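Local coordinates for A-type flavoprotein (Giardia intestinalis, PDB 2Q9U) that probably scavenges dioxygen as a flavodiiron oxidoreductase, pairing FMN-mediated electron transfer with a mu-oxo-diiron centre, at residues Leu330-Val333 and Arg334-Leu338; Val361-Arg365 and Asp366-Ala370; Leu206-Ala209 and Gln210-Ala214. All coordinates share one frame; numbering follows the deposited sequence.

Contact 1 of 3, residues Leu330-Val333 and Arg334-Leu338; sequences LNYV and RGLTL
L336 lays its CD1 methyl over one face of the Y332 ring, 3.6 Å from the ring centroid and shifted toward the rim on the CZ side. This is a CH-pi contact one helical turn apart. Y332 swings its ring forward to meet it because CG stands anti to the backbone N (chi1 -164°), and its OH goes on to hydrogen-bond N202. Backbone bonds tie the same turns together: R334 N to L330 O (2.8 Å), G335 N to N331 O (3.0 Å) and L336 N to Y332 O (3.1 Å). T337, with positive phi, then ends the helix as a Schellman motif, T337 N bonding R334 O and L338 N reaching V333 O in a weak bond of 3.5 Å.

On the polar side, at the subunit boundary, N331 and R334 are linked not directly but through a water that accepts from N331 ND2 and R334 NH2; their planes stand 77° apart. M322 O of the second subunit takes N331 ND2 as well, and T321 OG1 of that subunit makes a weak hydrogen bond with R334 NH2, while R334 NH1 forms a salt bridge with E363. The guanidinium of this partly exposed arginine rests one face over N331 CA, R334 NH1 lying 3.6 Å from it.

Helix 324-336 links strands 310-314 and 344-350. Y332, V333 and L338 pack on helix 298-306, and L330 on helix 356-367.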
loop_
_atom_site.group_PDB
_atom_site.type_symbol
_atom_site.label_atom_id
_atom_site.label_comp_id
_atom_site.label_asym_id
_atom_site.label_seq_id
_atom_site.Cartn_x
_atom_site.Cartn_y
_atom_site.Cartn_z
ATOM N N LEU A 330 -11.681 16.948 -3.007
ATOM C CA LEU A 330 -12.436 18.191 -2.884
ATOM C C LEU A 330 -12.886 18.512 -1.462
ATOM O O LEU A 330 -12.764 19.662 -1.038
ATOM C CB LEU A 330 -13.618 18.218 -3.864
ATOM C CG LEU A 330 -13.244 18.446 -5.336
ATOM C CD1 LEU A 330 -14.440 18.059 -6.203
ATOM C CD2 LEU A 330 -12.881 19.917 -5.619
ATOM N N ASN A 331 -13.404 17.519 -0.730
ATOM C CA ASN A 331 -13.707 17.675 0.707
ATOM C C ASN A 331 -12.500 18.259 1.460
ATOM O O ASN A 331 -12.618 19.232 2.234
ATOM C CB ASN A 331 -14.126 16.319 1.315
ATOM C CG ASN A 331 -14.107 16.315 2.869
ATOM O OD1 ASN A 331 -13.042 16.402 3.486
ATOM N ND2 ASN A 331 -15.271 16.164 3.484
ATOM N N TYR A 332 -11.335 17.662 1.217
ATOM C CA TYR A 332 -10.136 18.014 1.961
ATOM C C TYR A 332 -9.736 19.452 1.635
ATOM O O TYR A 332 -9.487 20.261 2.550
ATOM C CB TYR A 332 -8.985 17.064 1.603
ATOM C CG TYR A 332 -7.855 17.115 2.592
ATOM C CD1 TYR A 332 -8.094 17.003 3.973
ATOM C CD2 TYR A 332 -6.554 17.269 2.169
ATOM C CE1 TYR A 332 -7.011 17.033 4.890
ATOM C CE2 TYR A 332 -5.485 17.271 3.065
ATOM C CZ TYR A 332 -5.720 17.150 4.425
ATOM O OH TYR A 332 -4.643 17.169 5.327
ATOM N N VAL A 333 -9.692 19.763 0.341
ATOM C CA VAL A 333 -9.303 21.088 -0.136
ATOM C C VAL A 333 -10.290 22.184 0.320
ATOM O O VAL A 333 -9.867 23.302 0.702
ATOM C CB VAL A 333 -9.092 21.065 -1.689
ATOM C CG1 VAL A 333 -9.128 22.455 -2.263
ATOM C CG2 VAL A 333 -7.766 20.379 -2.026
ATOM N N ARG A 334 -11.587 21.860 0.288
ATOM C CA ARG A 334 -12.647 22.749 0.780
ATOM C C ARG A 334 -12.420 23.084 2.258
ATOM O O ARG A 334 -12.419 24.255 2.624
ATOM C CB ARG A 334 -14.043 22.117 0.587
ATOM C CG ARG A 334 -15.233 22.929 1.181
ATOM C CD ARG A 334 -16.592 22.211 0.970
ATOM N NE ARG A 334 -16.813 21.133 1.963
ATOM C CZ ARG A 334 -16.956 19.834 1.703
ATOM N NH1 ARG A 334 -16.912 19.368 0.450
ATOM N NH2 ARG A 334 -17.158 18.986 2.708
ATOM N N GLY A 335 -12.208 22.056 3.083
ATOM C CA GLY A 335 -12.013 22.217 4.534
ATOM C C GLY A 335 -10.810 23.099 4.832
ATOM O O GLY A 335 -10.816 23.898 5.784
ATOM N N LEU A 336 -9.768 22.955 4.026
ATOM C CA LEU A 336 -8.535 23.721 4.225
ATOM C C LEU A 336 -8.517 25.087 3.540
ATOM O O LEU A 336 -7.586 25.840 3.747
ATOM C CB LEU A 336 -7.307 22.862 3.822
ATOM C CG LEU A 336 -6.986 21.689 4.770
ATOM C CD1 LEU A 336 -6.089 20.637 4.068
ATOM C CD2 LEU A 336 -6.373 22.142 6.099
ATOM N N THR A 337 -9.537 25.392 2.732
ATOM C CA THR A 337 -9.720 26.707 2.043
ATOM C C THR A 337 -8.610 27.072 1.035
ATOM O O THR A 337 -8.530 28.218 0.572
ATOM C CB THR A 337 -9.914 27.929 3.057
ATOM O OG1 THR A 337 -8.644 28.297 3.642
ATOM C CG2 THR A 337 -10.904 27.589 4.166
ATOM N N LEU A 338 -7.801 26.076 0.658
ATOM C CA LEU A 338 -6.601 26.264 -0.162
ATOM C C LEU A 338 -6.827 26.857 -1.546
ATOM O O LEU A 338 -5.921 27.446 -2.103
ATOM C CB LEU A 338 -5.882 24.926 -0.324
ATOM C CG LEU A 338 -5.465 24.300 1.014
ATOM C CD1 LEU A 338 -4.973 22.855 0.775
ATOM C CD2 LEU A 338 -4.424 25.141 1.707
HETATM O O HOH W 1 -17.918 16.212 2.223
#

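Contact 2 of 3, residues Val361-Arg365 and Asp366-Ala370; sequences VAELR and DGCKA
R365 and D366, neighbours in the chain, leave the helix abreast of one another. R365 CB begins 3.1 Å from D366 N. An extended start (chi1 -177°) carries the chain on past the carboxylate, with R365 CG 3.6 Å and R365 CD 3.8 Å from D366 OD1. The bend at chi3 (63°) then swings the head over, and the guanidinium grips side-on: R365 NE donates to D366 OD1 at 3.0 Å and R365 NH2 to D366 OD2 at 3.0 Å, both nearly straight. The carboxylate lies close to the guanidinium plane, yet its own plane is turned 46° away, so both oxygens are met from above it. The remaining nitrogen, R365 NH1, makes a salt bridge with E375, a second carboxylate partner, and one guanidinium face lies over A362 CA.

The helix widens into a pi-type turn at 363-365 and then ends. C368 N bonds E363 O five residues back at 2.9 Å, and A370 N bonds L364 O six back at 2.9 Å. K369 takes positive phi here, and its NZ curls back to donate to D366 O (2.9 Å) and also to G367 O, placing a positive charge at the carbonyl end of the helix. One water donates to both R365 O and A370 O, bridging the last helical turn to the chain beyond it.

L364 and A370 pack on A344 of strand 344-350. Helix 356-367 connects strands 344-350 and 378-381, one of the beta-alpha-beta units from which a flavodoxin-like fold is built.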
loop_
_atom_site.group_PDB
_atom_site.type_symbol
_atom_site.label_atom_id
_atom_site.label_comp_id
_atom_site.label_asym_id
_atom_site.label_seq_id
_atom_site.Cartn_x
_atom_site.Cartn_y
_atom_site.Cartn_z
ATOM N N VAL A 361 -17.880 21.227 -10.722
ATOM C CA VAL A 361 -18.096 22.684 -10.838
ATOM C C VAL A 361 -18.854 23.234 -9.616
ATOM O O VAL A 361 -18.447 24.245 -9.030
ATOM C CB VAL A 361 -18.831 23.062 -12.167
ATOM C CG1 VAL A 361 -19.515 24.473 -12.084
ATOM C CG2 VAL A 361 -17.865 22.975 -13.415
ATOM N N ALA A 362 -19.939 22.572 -9.226
ATOM C CA ALA A 362 -20.741 23.030 -8.091
ATOM C C ALA A 362 -19.906 23.012 -6.809
ATOM O O ALA A 362 -19.949 23.959 -5.997
ATOM C CB ALA A 362 -21.998 22.175 -7.936
ATOM N N GLU A 363 -19.111 21.941 -6.639
ATOM C CA GLU A 363 -18.292 21.837 -5.450
ATOM C C GLU A 363 -17.190 22.897 -5.454
ATOM O O GLU A 363 -16.935 23.531 -4.425
ATOM C CB GLU A 363 -17.743 20.401 -5.295
ATOM C CG GLU A 363 -16.762 20.218 -4.136
ATOM C CD GLU A 363 -17.323 20.483 -2.752
ATOM O OE1 GLU A 363 -18.552 20.412 -2.538
ATOM O OE2 GLU A 363 -16.491 20.734 -1.842
ATOM N N LEU A 364 -16.545 23.107 -6.596
ATOM C CA LEU A 364 -15.505 24.160 -6.703
ATOM C C LEU A 364 -16.060 25.564 -6.413
ATOM O O LEU A 364 -15.436 26.373 -5.716
ATOM C CB LEU A 364 -14.876 24.158 -8.091
ATOM C CG LEU A 364 -13.967 22.981 -8.422
ATOM C CD1 LEU A 364 -13.664 23.070 -9.915
ATOM C CD2 LEU A 364 -12.663 23.084 -7.638
ATOM N N ARG A 365 -17.236 25.830 -6.957
ATOM C CA ARG A 365 -17.847 27.158 -6.894
ATOM C C ARG A 365 -18.490 27.416 -5.531
ATOM O O ARG A 365 -18.199 28.434 -4.905
ATOM C CB ARG A 365 -18.859 27.301 -8.034
ATOM C CG ARG A 365 -19.539 28.680 -8.158
ATOM C CD ARG A 365 -20.705 28.605 -9.127
ATOM N NE ARG A 365 -21.726 27.698 -8.621
ATOM C CZ ARG A 365 -22.470 26.860 -9.347
ATOM N NH1 ARG A 365 -22.342 26.751 -10.664
ATOM N NH2 ARG A 365 -23.332 26.087 -8.720
ATOM N N ASP A 366 -19.370 26.516 -5.082
ATOM C CA ASP A 366 -20.154 26.727 -3.861
ATOM C C ASP A 366 -19.491 26.198 -2.586
ATOM O O ASP A 366 -19.673 26.764 -1.499
ATOM C CB ASP A 366 -21.569 26.133 -3.998
ATOM C CG ASP A 366 -22.328 26.700 -5.196
ATOM O OD1 ASP A 366 -21.986 27.818 -5.664
ATOM O OD2 ASP A 366 -23.257 26.017 -5.674
ATOM N N GLY A 367 -18.713 25.123 -2.712
ATOM C CA GLY A 367 -17.994 24.558 -1.544
ATOM C C GLY A 367 -16.646 25.221 -1.360
ATOM O O GLY A 367 -16.399 25.840 -0.318
ATOM N N CYS A 368 -15.772 25.141 -2.372
ATOM C CA CYS A 368 -14.415 25.703 -2.228
ATOM C C CYS A 368 -14.344 27.215 -2.412
ATOM O O CYS A 368 -13.329 27.833 -2.093
ATOM C CB CYS A 368 -13.428 25.029 -3.187
ATOM S SG CYS A 368 -13.310 23.256 -2.944
ATOM N N LYS A 369 -15.404 27.800 -2.961
ATOM C CA LYS A 369 -15.418 29.208 -3.340
ATOM C C LYS A 369 -14.243 29.645 -4.226
ATOM O O LYS A 369 -13.655 30.728 -4.058
ATOM C CB LYS A 369 -15.636 30.077 -2.100
ATOM C CG LYS A 369 -17.081 29.853 -1.608
ATOM C CD LYS A 369 -17.203 29.928 -0.135
ATOM C CE LYS A 369 -18.503 29.308 0.306
ATOM N NZ LYS A 369 -18.340 27.925 0.778
ATOM N N ALA A 370 -13.937 28.786 -5.198
ATOM C CA ALA A 370 -12.959 29.075 -6.214
ATOM C C ALA A 370 -13.584 30.001 -7.268
ATOM O O ALA A 370 -14.811 30.158 -7.328
ATOM C CB ALA A 370 -12.476 27.772 -6.871
HETATM O O HOH W 2 -17.060 30.686 -5.988
#

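Contact 3 of 3, residues Leu206-Ala209 and Gln210-Ala214; sequences LFSA and QMRKA
The F207 ring has the Q210 amide at its edge, the two planes 89° apart, and L206 CG over the centre of one face, 3.5 Å above the plane. The other flat group, the R212 guanidinium, has A209 CA and S208 O over one face: R212 CZ is 3.6 Å from A209 CA, and R212 NH2 is 3.4 Å from A209 CB. Both groups lie at the first turn of helix 208-219 in the beta-lactamase-like domain, with F207 at the N-cap position.

The Q210 side chain doubles back toward the start of the helix through its bend at chi2, bringing Q210 CD to 3.9 Å from F207 CD1. F207 also packs on H152, which lines the mu-oxo-diiron pocket, a placement consistent with the second shell of that site.

R212 folds in the same backward sense. Its chain bends at chi3 (-59°) so that the guanidinium lies flat along the turn, where NH1 hydrogen-bonds S250 O; this polar partner on helix 236-250 probably holds the group in place. M211 instead turns its end away from this turn, packing on Y246 and W249 of helix 236-250, while S208 also touches W249.

Three successive backbone bonds, each to the residue four back, start the helix. R212 N donates to S208 O at 2.9 Å and K213 N to A209 O at 3.2 Å, and the first of the series runs from M211 N to F207 O, 2.9 Å long with an angle of 157° at the hydrogen.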
loop_
_atom_site.group_PDB
_atom_site.type_symbol
_atom_site.label_atom_id
_atom_site.label_comp_id
_atom_site.label_asym_id
_atom_site.label_seq_id
_atom_site.Cartn_x
_atom_site.Cartn_y
_atom_site.Cartn_z
ATOM N N LEU A 206 -6.584 26.607 6.812
ATOM C CA LEU A 206 -7.787 27.410 7.059
ATOM C C LEU A 206 -7.580 28.501 8.133
ATOM O O LEU A 206 -8.537 29.233 8.468
ATOM C CB LEU A 206 -8.981 26.521 7.455
ATOM C CG LEU A 206 -8.976 25.715 8.765
ATOM C CD1 LEU A 206 -10.369 25.199 9.044
ATOM C CD2 LEU A 206 -8.008 24.511 8.751
ATOM N N PHE A 207 -6.350 28.622 8.633
ATOM C CA PHE A 207 -6.071 29.505 9.782
ATOM C C PHE A 207 -5.155 30.712 9.466
ATOM O O PHE A 207 -4.401 31.184 10.339
ATOM C CB PHE A 207 -5.566 28.676 10.973
ATOM C CG PHE A 207 -6.560 27.620 11.454
ATOM C CD1 PHE A 207 -7.845 27.984 11.868
ATOM C CD2 PHE A 207 -6.204 26.266 11.489
ATOM C CE1 PHE A 207 -8.754 27.048 12.304
ATOM C CE2 PHE A 207 -7.098 25.325 11.946
ATOM C CZ PHE A 207 -8.383 25.713 12.347
ATOM N N SER A 208 -5.232 31.243 8.237
ATOM C CA SER A 208 -4.331 32.383 7.868
ATOM C C SER A 208 -4.558 33.610 8.749
ATOM O O SER A 208 -3.604 34.313 9.092
ATOM C CB SER A 208 -4.459 32.775 6.380
ATOM O OG SER A 208 -5.807 33.100 6.060
ATOM N N ALA A 209 -5.813 33.854 9.135
ATOM C CA ALA A 209 -6.135 35.019 9.966
ATOM C C ALA A 209 -5.463 34.859 11.339
ATOM O O ALA A 209 -4.853 35.805 11.875
ATOM C CB ALA A 209 -7.636 35.171 10.112
ATOM N N GLN A 210 -5.521 33.645 11.873
ATOM C CA GLN A 210 -4.906 33.348 13.165
ATOM C C GLN A 210 -3.382 33.448 13.065
ATOM O O GLN A 210 -2.737 33.930 13.985
ATOM C CB GLN A 210 -5.364 31.992 13.699
ATOM C CG GLN A 210 -6.876 31.930 14.088
ATOM C CD GLN A 210 -7.840 31.697 12.917
ATOM O OE1 GLN A 210 -7.445 31.639 11.740
ATOM N NE2 GLN A 210 -9.126 31.546 13.249
ATOM N N MET A 211 -2.813 33.055 11.925
ATOM C CA MET A 211 -1.373 33.250 11.685
ATOM C C MET A 211 -0.948 34.721 11.626
ATOM O O MET A 211 0.130 35.075 12.144
ATOM C CB MET A 211 -0.899 32.496 10.432
ATOM C CG MET A 211 0.618 32.665 10.140
ATOM S SD MET A 211 1.676 31.945 11.437
ATOM C CE MET A 211 1.336 30.195 11.161
ATOM N N ARG A 212 -1.792 35.562 11.014
ATOM C CA ARG A 212 -1.543 37.007 10.957
ATOM C C ARG A 212 -1.424 37.557 12.383
ATOM O O ARG A 212 -0.482 38.301 12.684
ATOM C CB ARG A 212 -2.645 37.735 10.173
ATOM C CG ARG A 212 -2.514 37.603 8.639
ATOM C CD ARG A 212 -3.364 38.653 7.886
ATOM N NE ARG A 212 -4.792 38.563 8.203
ATOM C CZ ARG A 212 -5.663 37.728 7.637
ATOM N NH1 ARG A 212 -5.281 36.867 6.704
ATOM N NH2 ARG A 212 -6.938 37.758 8.014
ATOM N N LYS A 213 -2.341 37.126 13.261
ATOM C CA LYS A 213 -2.375 37.561 14.678
ATOM C C LYS A 213 -1.109 37.130 15.398
ATOM O O LYS A 213 -0.487 37.904 16.133
ATOM C CB LYS A 213 -3.625 36.999 15.397
ATOM C CG LYS A 213 -3.408 36.020 16.623
ATOM C CD LYS A 213 -3.280 34.458 16.294
ATOM C CE LYS A 213 -4.044 33.558 17.246
ATOM N NZ LYS A 213 -5.597 33.447 17.116
ATOM N N ALA A 214 -0.725 35.878 15.166
ATOM C CA ALA A 214 0.373 35.274 15.871
ATOM C C ALA A 214 1.659 35.961 15.437
ATOM O O ALA A 214 2.484 36.295 16.277
ATOM C CB ALA A 214 0.420 33.755 15.583
#

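Contacts 1 and 2 sit on adjacent helices of the flavodoxin-like domain, their centres 10 Å apart, and they meet through leucine packing of L330 on L364 as well as through a salt bridge. Contact 1 is the buried one, joined by ring and methyl packing and facing the second subunit; contact 2 lies farther out, relies on ion pairs and lysine hydrogen bonds to helix-end carbonyls, and touches no other chain of the assembly. Both end helices, whereas contact 3 starts one, in the beta-lactamase-like domain. Partly buried, it combines an aromatic edge with a guanidinium laid on backbone. L206 bridges the domains, packing on G335, L336 and T337 of contact 1, while contacts 2 and 3 do not touch.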